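Local structure of flavoredoxin (Methanosarcina acetivorans, 3BNK) at residues 44-48 with 134-138. The protein binds flavin mononucleotide, here in a two-chain assembly, and probably serves as an electron-transfer flavoprotein of the flavin reductase-like family. Sequence-based numbering, arbitrary orientation.
Sequences PPMLG and VGEII
Leu47 and Gly135 form the hydrogen-bonded pair of an antiparallel ladder joining strands 46-52 and 130-142 in the antiparallel barrel sheet of the flavin reductase-like domain, consistent with the FMN-binding split-barrel fold of this family. Leu47 N-H donates a hydrogen bond to Gly135 O at 2.9 Å, the donor nearly in line with the carbonyl, and Gly135 N returns a bond to Leu47 O at 2.9 Å. Just ahead of strand 46-52, Ile137 N bonds to Pro45 O at 2.9 Å; a proline has no N-H to donate but can still accept. Met46-Glu136 and Gly48-Val134 are the non-hydrogen-bonded pairs. Met46 CA-H points to Gly135 O at 3.2 Å (CA to O), the carbonyl that also accepts Leu47 N. Gly135 puts no side chain beside Leu47, which packs on its diagonal neighbour Ile137. Both branched chains set their CG or CG1 anti to the carbonyl carbon (chi1 -48° and -53°), which brings Ile137 CD1 against the branch point of Leu47. Cutting Leu47 back to an alanine is likely to strip Ile137 CD1 of this partner and open a gap toward Leu117 and Ile13 of the second subunit. Glu136, partly exposed, suits the margin: its chain runs out extended, CG anti to the backbone N (chi1 -171°), its CG passing 3.4 Å from Pro45 O, and its OE2 ends 3.7 Å from Pro44 CB. On the same face, the flexible Met46 and compact Val134 both pack on Phe127 of the second subunit, so the ladder contributes to the dimer interface on both faces. Strands 28-41 and 115-126 flank the pair, Val134 bonding to Val122 and Met46 to Val40 through their backbones, while Met46 O also takes a weak hydrogen bond from Arg39 NE.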
loop_
_atom_site.group_PDB
_atom_site.type_symbol
_atom_site.label_atom_id
_atom_site.label_comp_id
_atom_site.label_asym_id
_atom_site.label_seq_id
_atom_site.Cartn_x
_atom_site.Cartn_y
_atom_site.Cartn_z
ATOM N N PRO B 44 1.003 -18.713 1.948
ATOM C CA PRO B 44 1.303 -18.359 0.556
ATOM C C PRO B 44 1.237 -16.838 0.313
ATOM O O PRO B 44 0.520 -16.135 1.015
ATOM C CB PRO B 44 0.214 -19.089 -0.240
ATOM C CG PRO B 44 -0.874 -19.364 0.722
ATOM C CD PRO B 44 -0.223 -19.532 2.059
ATOM N N PRO B 45 2.022 -16.332 -0.655
ATOM C CA PRO B 45 2.037 -14.890 -0.927
ATOM C C PRO B 45 0.659 -14.375 -1.387
ATOM O O PRO B 45 0.160 -14.800 -2.419
ATOM C CB PRO B 45 3.091 -14.757 -2.029
ATOM C CG PRO B 45 3.150 -16.135 -2.662
ATOM C CD PRO B 45 2.945 -17.074 -1.535
ATOM N N MET B 46 0.046 -13.502 -0.584
ATOM C CA MET B 46 -1.242 -12.881 -0.921
ATOM C C MET B 46 -1.191 -11.343 -0.877
ATOM O O MET B 46 -0.533 -10.761 -0.014
ATOM C CB MET B 46 -2.352 -13.353 0.037
ATOM C CG MET B 46 -2.522 -14.877 0.172
ATOM S SD MET B 46 -3.738 -15.341 1.442
ATOM C CE MET B 46 -5.202 -14.548 0.834
ATOM N N LEU B 47 -1.899 -10.709 -1.814
ATOM C CA LEU B 47 -2.108 -9.255 -1.822
ATOM C C LEU B 47 -3.604 -8.991 -1.663
ATOM O O LEU B 47 -4.416 -9.910 -1.709
ATOM C CB LEU B 47 -1.693 -8.627 -3.160
ATOM C CG LEU B 47 -0.435 -8.793 -4.009
ATOM C CD1 LEU B 47 -0.734 -8.474 -5.452
ATOM C CD2 LEU B 47 0.709 -7.881 -3.523
ATOM N N GLY B 48 -3.961 -7.724 -1.513
ATOM C CA GLY B 48 -5.353 -7.317 -1.491
ATOM C C GLY B 48 -5.544 -6.084 -2.338
ATOM O O GLY B 48 -4.630 -5.264 -2.486
ATOM N N VAL B 134 -8.909 -10.348 -1.724
ATOM C CA VAL B 134 -7.621 -10.945 -1.320
ATOM C C VAL B 134 -7.251 -12.082 -2.294
ATOM O O VAL B 134 -8.017 -13.040 -2.495
ATOM C CB VAL B 134 -7.597 -11.407 0.180
ATOM C CG1 VAL B 134 -6.232 -11.937 0.565
ATOM C CG2 VAL B 134 -7.952 -10.256 1.114
ATOM N N GLY B 135 -6.093 -11.937 -2.932
ATOM C CA GLY B 135 -5.668 -12.871 -3.948
ATOM C C GLY B 135 -4.291 -13.435 -3.679
ATOM O O GLY B 135 -3.401 -12.723 -3.223
ATOM N N GLU B 136 -4.124 -14.723 -3.958
ATOM C CA GLU B 136 -2.810 -15.345 -3.925
ATOM C C GLU B 136 -2.087 -15.014 -5.217
ATOM O O GLU B 136 -2.664 -15.108 -6.301
ATOM C CB GLU B 136 -2.919 -16.873 -3.756
ATOM C CG GLU B 136 -1.564 -17.563 -3.503
ATOM C CD GLU B 136 -1.650 -19.094 -3.438
ATOM O OE1 GLU B 136 -2.720 -19.628 -3.084
ATOM O OE2 GLU B 136 -0.631 -19.755 -3.735
ATOM N N ILE B 137 -0.831 -14.606 -5.107
ATOM C CA ILE B 137 -0.017 -14.384 -6.294
ATOM C C ILE B 137 0.459 -15.749 -6.794
ATOM O O ILE B 137 1.335 -16.394 -6.193
ATOM C CB ILE B 137 1.183 -13.437 -6.026
ATOM C CG1 ILE B 137 0.701 -12.124 -5.393
ATOM C CG2 ILE B 137 1.964 -13.158 -7.327
ATOM C CD1 ILE B 137 1.838 -11.345 -4.706
ATOM N N ILE B 138 -0.145 -16.201 -7.883
ATOM C CA ILE B 138 0.147 -17.540 -8.361
ATOM C C ILE B 138 1.271 -17.515 -9.385
ATOM O O ILE B 138 2.060 -18.456 -9.461
ATOM C CB ILE B 138 -1.113 -18.279 -8.879
ATOM C CG1 ILE B 138 -1.632 -17.645 -10.163
ATOM C CG2 ILE B 138 -2.190 -18.377 -7.772
ATOM C CD1 ILE B 138 -1.142 -18.351 -11.453
#